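Local coordinates for pollen-specific leucine-rich repeat extensin-like protein 1 (Arabidopsis thaliana, PDB 6TME) that probably binds RALF signalling peptides in the plant cell wall through its leucine-rich repeat domain, and so probably helps control pollen tube growth, at residues A[312-318]-A[335-341]; A[317-321]-A[342-346]. All coordinates share one frame; numbering follows the deposited sequence.

Contact 1: A[312-318]-A[335-341]; sequences TFSYNFF and FDDTSNC. With NAG (2-acetamido-2-deoxy-beta-D-glucopyranose), chain E; NAG (2-acetamido-2-deoxy-beta-D-glucopyranose), chain B; SO4 (sulfate ion), chain Q.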
loop_
_atom_site.group_PDB
_atom_site.type_symbol
_atom_site.label_atom_id
_atom_site.label_comp_id
_atom_site.label_asym_id
_atom_site.label_seq_id
_atom_site.Cartn_x
_atom_site.Cartn_y
_atom_site.Cartn_z
ATOM N N THR A 312 5.707 -7.196 18.361
ATOM C CA THR A 312 5.289 -8.592 18.232
ATOM C C THR A 312 6.441 -9.377 17.612
ATOM O O THR A 312 6.847 -9.090 16.484
ATOM C CB THR A 312 4.045 -8.690 17.335
ATOM O OG1 THR A 312 2.970 -7.922 17.896
ATOM C CG2 THR A 312 3.608 -10.143 17.106
ATOM N N PHE A 313 6.979 -10.349 18.343
ATOM C CA PHE A 313 8.078 -11.155 17.821
ATOM C C PHE A 313 7.799 -12.638 18.040
ATOM O O PHE A 313 8.720 -13.454 18.127
ATOM C CB PHE A 313 9.422 -10.736 18.429
ATOM C CG PHE A 313 9.413 -10.586 19.941
ATOM C CD1 PHE A 313 8.844 -9.472 20.551
ATOM C CD2 PHE A 313 10.019 -11.544 20.745
ATOM C CE1 PHE A 313 8.851 -9.331 21.941
ATOM C CE2 PHE A 313 10.049 -11.414 22.132
ATOM C CZ PHE A 313 9.460 -10.310 22.736
ATOM N N SER A 314 6.520 -12.992 18.098
ATOM C CA SER A 314 6.098 -14.342 18.399
ATOM C C SER A 314 6.365 -15.270 17.208
ATOM O O SER A 314 6.603 -14.826 16.087
ATOM C CB SER A 314 4.616 -14.326 18.771
ATOM O OG SER A 314 3.864 -14.013 17.634
ATOM N N TYR A 315 6.302 -16.582 17.461
ATOM C CA TYR A 315 6.539 -17.605 16.437
ATOM C C TYR A 315 7.854 -17.360 15.704
ATOM O O TYR A 315 7.893 -17.133 14.485
ATOM C CB TYR A 315 5.379 -17.681 15.448
ATOM C CG TYR A 315 4.146 -18.103 16.145
ATOM C CD1 TYR A 315 3.871 -19.454 16.339
ATOM C CD2 TYR A 315 3.269 -17.162 16.673
ATOM C CE1 TYR A 315 2.744 -19.858 17.019
ATOM C CE2 TYR A 315 2.134 -17.562 17.355
ATOM C CZ TYR A 315 1.883 -18.910 17.525
ATOM O OH TYR A 315 0.763 -19.313 18.199
ATOM N N ASN A 316 8.929 -17.423 16.482
ATOM C CA ASN A 316 10.302 -17.366 15.975
ATOM C C ASN A 316 11.124 -18.370 16.780
ATOM O O ASN A 316 10.584 -19.294 17.404
ATOM C CB ASN A 316 10.819 -15.924 16.044
ATOM C CG ASN A 316 10.249 -15.067 14.913
ATOM O OD1 ASN A 316 10.572 -15.289 13.750
ATOM N ND2 ASN A 316 9.362 -14.126 15.247
ATOM N N PHE A 317 12.444 -18.211 16.782
ATOM C CA PHE A 317 13.276 -19.056 17.653
ATOM C C PHE A 317 14.198 -18.213 18.525
ATOM O O PHE A 317 15.385 -18.525 18.686
ATOM C CB PHE A 317 14.109 -20.049 16.848
ATOM C CG PHE A 317 13.305 -20.932 15.940
ATOM C CD1 PHE A 317 12.941 -22.197 16.336
ATOM C CD2 PHE A 317 12.931 -20.491 14.683
ATOM C CE1 PHE A 317 12.212 -23.015 15.511
ATOM C CE2 PHE A 317 12.206 -21.308 13.845
ATOM C CZ PHE A 317 11.844 -22.581 14.268
ATOM N N PHE A 318 13.690 -17.121 19.091
ATOM C CA PHE A 318 14.488 -16.358 20.038
ATOM C C PHE A 318 14.728 -17.199 21.297
ATOM O O PHE A 318 13.813 -17.858 21.812
ATOM C CB PHE A 318 13.787 -15.039 20.373
ATOM C CG PHE A 318 13.604 -14.111 19.177
ATOM C CD1 PHE A 318 14.698 -13.470 18.596
ATOM C CD2 PHE A 318 12.343 -13.874 18.645
ATOM C CE1 PHE A 318 14.528 -12.616 17.500
ATOM C CE2 PHE A 318 12.173 -13.036 17.549
ATOM C CZ PHE A 318 13.262 -12.398 16.981
ATOM N N PHE A 335 3.943 -6.199 24.128
ATOM C CA PHE A 335 4.870 -7.172 23.584
ATOM C C PHE A 335 4.155 -8.499 23.392
ATOM O O PHE A 335 3.096 -8.750 23.970
ATOM C CB PHE A 335 6.091 -7.354 24.486
ATOM C CG PHE A 335 6.854 -6.089 24.724
ATOM C CD1 PHE A 335 7.651 -5.546 23.718
ATOM C CD2 PHE A 335 6.774 -5.430 25.948
ATOM C CE1 PHE A 335 8.372 -4.376 23.931
ATOM C CE2 PHE A 335 7.493 -4.256 26.167
ATOM C CZ PHE A 335 8.292 -3.722 25.150
ATOM N N ASP A 336 4.736 -9.345 22.552
ATOM C CA ASP A 336 4.178 -10.670 22.305
ATOM C C ASP A 336 5.330 -11.604 21.953
ATOM O O ASP A 336 6.024 -11.384 20.951
ATOM C CB ASP A 336 3.135 -10.590 21.195
ATOM C CG ASP A 336 2.444 -11.912 20.922
ATOM O OD1 ASP A 336 2.849 -12.942 21.492
ATOM O OD2 ASP A 336 1.491 -11.914 20.109
ATOM N N ASP A 337 5.556 -12.626 22.801
ATOM C CA ASP A 337 6.705 -13.518 22.649
ATOM C C ASP A 337 6.303 -14.990 22.605
ATOM O O ASP A 337 7.148 -15.864 22.820
ATOM C CB ASP A 337 7.745 -13.275 23.755
ATOM C CG ASP A 337 7.253 -13.675 25.175
ATOM O OD1 ASP A 337 6.081 -14.112 25.371
ATOM O OD2 ASP A 337 8.075 -13.532 26.116
ATOM N N THR A 338 5.036 -15.265 22.325
ATOM C CA THR A 338 4.520 -16.622 22.179
ATOM C C THR A 338 5.318 -17.442 21.166
ATOM O O THR A 338 5.684 -16.951 20.092
ATOM C CB THR A 338 3.056 -16.538 21.725
ATOM O OG1 THR A 338 2.312 -15.748 22.659
ATOM C CG2 THR A 338 2.424 -17.908 21.557
ATOM N N SER A 339 5.562 -18.712 21.512
ATOM C CA SER A 339 6.161 -19.676 20.605
ATOM C C SER A 339 7.539 -19.236 20.149
ATOM O O SER A 339 7.830 -19.148 18.951
ATOM C CB SER A 339 5.267 -19.949 19.401
ATOM O OG SER A 339 5.739 -21.088 18.701
ATOM N N ASN A 340 8.389 -18.946 21.119
ATOM C CA ASN A 340 9.797 -18.816 20.821
ATOM C C ASN A 340 10.547 -19.920 21.560
ATOM O O ASN A 340 9.983 -20.990 21.811
ATOM C CB ASN A 340 10.272 -17.420 21.210
ATOM C CG ASN A 340 10.097 -16.407 20.077
ATOM O OD1 ASN A 340 10.790 -16.461 19.066
ATOM N ND2 ASN A 340 9.136 -15.517 20.231
ATOM N N CYS A 341 11.807 -19.671 21.917
ATOM C CA CYS A 341 12.585 -20.634 22.684
ATOM C C CYS A 341 13.069 -20.020 23.985
ATOM O O CYS A 341 14.268 -20.046 24.269
ATOM C CB CYS A 341 13.794 -21.091 21.850
ATOM S SG CYS A 341 13.336 -21.858 20.302
HETATM C C1 NAG E . -0.214 -5.398 17.977
HETATM C C2 NAG E . -1.709 -5.149 17.810
HETATM C C3 NAG E . -2.432 -6.459 17.499
HETATM C C4 NAG E . -1.840 -7.089 16.246
HETATM C C5 NAG E . -0.339 -7.306 16.423
HETATM C C6 NAG E . 0.337 -7.715 15.135
HETATM C C7 NAG E . -2.357 -3.182 19.142
HETATM C C8 NAG E . -2.987 -2.704 20.414
HETATM N N2 NAG E . -2.282 -4.510 18.986
HETATM O O3 NAG E . -3.813 -6.196 17.275
HETATM O O4 NAG E . -2.511 -8.301 15.908
HETATM O O5 NAG E . 0.297 -6.080 16.820
HETATM O O6 NAG E . 0.415 -6.614 14.235
HETATM O O7 NAG E . -1.922 -2.399 18.297
HETATM C C1 NAG B . -3.370 -11.830 14.574
HETATM C C2 NAG B . -2.295 -10.792 14.891
HETATM C C3 NAG B . -2.943 -9.489 15.365
HETATM C C4 NAG B . -4.011 -9.029 14.377
HETATM C C5 NAG B . -4.972 -10.162 14.022
HETATM C C6 NAG B . -5.911 -9.812 12.891
HETATM C C7 NAG B . -0.090 -11.607 15.616
HETATM C C8 NAG B . 0.719 -12.138 16.764
HETATM N N2 NAG B . -1.365 -11.300 15.890
HETATM O O1 NAG B . -2.786 -13.009 14.125
HETATM O O4 NAG B . -4.767 -7.981 14.968
HETATM O O5 NAG B . -4.242 -11.318 13.592
HETATM O O6 NAG B . -6.329 -10.978 12.191
HETATM O O7 NAG B . 0.392 -11.463 14.491
HETATM S S SO4 Q . -0.715 -14.846 20.374
HETATM O O1 SO4 Q . -1.262 -16.173 20.074
HETATM O O2 SO4 Q . -1.744 -13.831 20.152
HETATM O O3 SO4 Q . -0.295 -14.774 21.774
HETATM O O4 SO4 Q . 0.417 -14.577 19.489
#

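Contact 2: A[317-321]-A[342-346]; sequences FFNGE and LQNRP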
loop_
_atom_site.group_PDB
_atom_site.type_symbol
_atom_site.label_atom_id
_atom_site.label_comp_id
_atom_site.label_asym_id
_atom_site.label_seq_id
_atom_site.Cartn_x
_atom_site.Cartn_y
_atom_site.Cartn_z
ATOM N N PHE A 317 12.444 -18.211 16.782
ATOM C CA PHE A 317 13.276 -19.056 17.653
ATOM C C PHE A 317 14.198 -18.213 18.525
ATOM O O PHE A 317 15.385 -18.525 18.686
ATOM C CB PHE A 317 14.109 -20.049 16.848
ATOM C CG PHE A 317 13.305 -20.932 15.940
ATOM C CD1 PHE A 317 12.941 -22.197 16.336
ATOM C CD2 PHE A 317 12.931 -20.491 14.683
ATOM C CE1 PHE A 317 12.212 -23.015 15.511
ATOM C CE2 PHE A 317 12.206 -21.308 13.845
ATOM C CZ PHE A 317 11.844 -22.581 14.268
ATOM N N PHE A 318 13.690 -17.121 19.091
ATOM C CA PHE A 318 14.488 -16.358 20.038
ATOM C C PHE A 318 14.728 -17.199 21.297
ATOM O O PHE A 318 13.813 -17.858 21.812
ATOM C CB PHE A 318 13.787 -15.039 20.373
ATOM C CG PHE A 318 13.604 -14.111 19.177
ATOM C CD1 PHE A 318 14.698 -13.470 18.596
ATOM C CD2 PHE A 318 12.343 -13.874 18.645
ATOM C CE1 PHE A 318 14.528 -12.616 17.500
ATOM C CE2 PHE A 318 12.173 -13.036 17.549
ATOM C CZ PHE A 318 13.262 -12.398 16.981
ATOM N N ASN A 319 15.971 -17.210 21.772
ATOM C CA ASN A 319 16.324 -17.952 22.976
ATOM C C ASN A 319 16.677 -17.044 24.148
ATOM O O ASN A 319 17.044 -17.551 25.209
ATOM C CB ASN A 319 17.474 -18.939 22.699
ATOM C CG ASN A 319 18.789 -18.246 22.312
ATOM O OD1 ASN A 319 18.852 -17.031 22.119
ATOM N ND2 ASN A 319 19.848 -19.031 22.207
ATOM N N GLY A 320 16.561 -15.726 23.991
ATOM C CA GLY A 320 16.732 -14.805 25.098
ATOM C C GLY A 320 15.995 -13.509 24.836
ATOM O O GLY A 320 15.802 -13.106 23.681
ATOM N N GLU A 321 15.574 -12.850 25.916
ATOM C CA GLU A 321 14.974 -11.532 25.778
ATOM C C GLU A 321 15.311 -10.694 26.995
ATOM O O GLU A 321 15.400 -11.204 28.108
ATOM C CB GLU A 321 13.452 -11.592 25.599
ATOM C CG GLU A 321 12.690 -12.264 26.728
ATOM C CD GLU A 321 11.183 -12.302 26.460
ATOM O OE1 GLU A 321 10.735 -11.694 25.463
ATOM O OE2 GLU A 321 10.443 -12.940 27.236
ATOM N N LEU A 342 12.177 -19.419 24.756
ATOM C CA LEU A 342 12.580 -18.680 25.941
ATOM C C LEU A 342 12.289 -19.489 27.194
ATOM O O LEU A 342 11.167 -19.960 27.384
ATOM C CB LEU A 342 11.858 -17.339 26.018
ATOM C CG LEU A 342 11.942 -16.502 24.749
ATOM C CD1 LEU A 342 10.774 -15.517 24.722
ATOM C CD2 LEU A 342 13.283 -15.787 24.675
ATOM N N GLN A 343 13.296 -19.632 28.053
ATOM C CA GLN A 343 13.069 -20.237 29.358
ATOM C C GLN A 343 12.187 -19.332 30.210
ATOM O O GLN A 343 12.232 -18.106 30.106
ATOM C CB GLN A 343 14.397 -20.500 30.074
ATOM C CG GLN A 343 15.277 -21.573 29.427
ATOM C CD GLN A 343 16.502 -20.979 28.778
ATOM O OE1 GLN A 343 17.266 -20.265 29.424
ATOM N NE2 GLN A 343 16.677 -21.231 27.479
ATOM N N ASN A 344 11.357 -19.954 31.042
ATOM C CA ASN A 344 10.575 -19.245 32.055
ATOM C C ASN A 344 9.625 -18.234 31.426
ATOM O O ASN A 344 9.496 -17.094 31.875
ATOM C CB ASN A 344 11.477 -18.572 33.085
ATOM C CG ASN A 344 11.845 -19.499 34.204
ATOM O OD1 ASN A 344 11.348 -20.625 34.273
ATOM N ND2 ASN A 344 12.702 -19.032 35.107
ATOM N N ARG A 345 8.957 -18.671 30.371
ATOM C CA ARG A 345 7.909 -17.927 29.698
ATOM C C ARG A 345 6.876 -18.942 29.242
ATOM O O ARG A 345 7.216 -20.103 28.978
ATOM C CB ARG A 345 8.453 -17.132 28.497
ATOM C CG ARG A 345 9.402 -15.976 28.865
ATOM C CD ARG A 345 8.614 -14.801 29.442
ATOM N NE ARG A 345 7.475 -14.473 28.588
ATOM C CZ ARG A 345 6.277 -14.099 29.034
ATOM N NH1 ARG A 345 6.040 -13.993 30.342
ATOM N NH2 ARG A 345 5.310 -13.831 28.170
ATOM N N PRO A 346 5.613 -18.557 29.173
ATOM C CA PRO A 346 4.581 -19.501 28.740
ATOM C C PRO A 346 4.593 -19.715 27.228
ATOM O O PRO A 346 5.194 -18.958 26.464
ATOM C CB PRO A 346 3.281 -18.830 29.196
ATOM C CG PRO A 346 3.619 -17.363 29.244
ATOM C CD PRO A 346 5.056 -17.270 29.627
HETATM O O HOH W 1 15.679 -17.555 27.460
#

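Contact 1: A[312-318]-A[335-341]
N340 crosses from 335-341 into 312-318 and is gripped at both ends of its amide. Its ND2 donates an almost straight hydrogen bond to F313 O (3.0 Å, 175° at the proton), while OD1 accepts from the backbone N of F318 at 3.0 Å. F313 O is doubly used: N316 ND2 also donates to it, at 3.0 Å, and the two amides come from opposite faces of the carbonyl plane. N340 keeps CG on the side of its own backbone N, opposite the carbonyl carbon (chi1 -88°), which lays the amide alongside the F318 side chain and puts OD1 within reach of F318 N.

Main-chain bonds run the length of the pair. F313 N donates to D336 O at 3.0 Å, beside the parallel bridge of T312 with D336; Y315 N goes to T338 O and N316 N to S339 O, and C341 N closes the far end on F318 O at 2.7 Å.

This is the stacking of successive coils in a leucine-rich repeat solenoid. N316 and N340 belong to its row of buried asparagines, and N316 treats F289 O and F294 N of the preceding coil as N340 treats F313 and F318.

Aromatic packing fills in round the polar row. D336 O and D337 CA lie over one face of the F313 ring, near its rim, with D337 CB 3.4 Å from CE2. S339 CB makes a CH-pi contact over the Y315 ring, 3.7 Å from its centroid. At the edge of the F317 ring sits SG of C341, which is disulfide-bonded to C354.

On the glycan side, D336 OD1 accepts from T338 N in an Asx turn, and T312 CG2 lies 3.5 Å from the acetyl methyl C8 of the chain B sugar.

Contact 2: A[317-321]-A[342-346]
L342 lays its branched end against the backbone of strand 317-321, where the last coils of the leucine-rich repeat solenoid give way to the chain that leads to helix 351-358. Strand 317-321 pairs in parallel with 297-298, and the loop 342-346 packs against it largely through side chains and one water. The two methyls of L342 take separate jobs. CD2 presses on the main chain at G320, 3.3 Å from its N, and also lies near F318 O. CD1 meets the carboxylate of E321, 3.6 Å from OE2, as the leucine and glutamate side chains cross at about a right angle. The leucine's own N is hydrogen-bonded to OE1 of Q348, which ties its backbone to the following part of the loop.

At Q343 the link is through solvent. A water donates to N319 O at 2.6 Å and accepts from Q343 N at 3.2 Å, joining the strand to the loop where the two backbones begin to part.

R345 then turns back toward the strand. Bent at chi2 and chi3, its chain brings CD to 3.4 Å from E321 OE2 and NE to 3.6 Å from the same oxygen, a long salt bridge with the carboxylate and guanidinium planes 43° apart. E321 meets it by running straight out beyond CG (chi2 -179°). The stronger partner of R345 NE is D337, whose OD2 also lies close to E321 OE2; the arginine charge probably eases the crowding of these two acids, and a shared proton may help. R345 NH1 is hydrogen-bonded to a glycerol, probably from the crystallisation liquor.

P346 follows directly and covers one face of the guanidinium, its CD 3.4 Å above the plane and over the centre of the group.

Overall arrangement
Contact 1 is the buried one, coil against coil, while contact 2 lies farther from the chain's centre and is only partly buried. Both draw on strand 317-321, and F318 takes part in each; their centres are about 8 Å apart. Their chemistry follows their place: 312-318 meets 335-341 through backbone and asparagine amide bonds, whereas 317-321 meets 342-346 through a leucine, a bridging water and a long salt bridge. A small charged cluster joins the two. Beside it D337 OD2 packs 3.6 Å from L342 CD1, and F313 CZ lies 3.3 Å from E321 OE1, so the D337 and F313 side chains of contact 1 adjoin the charged side of contact 2.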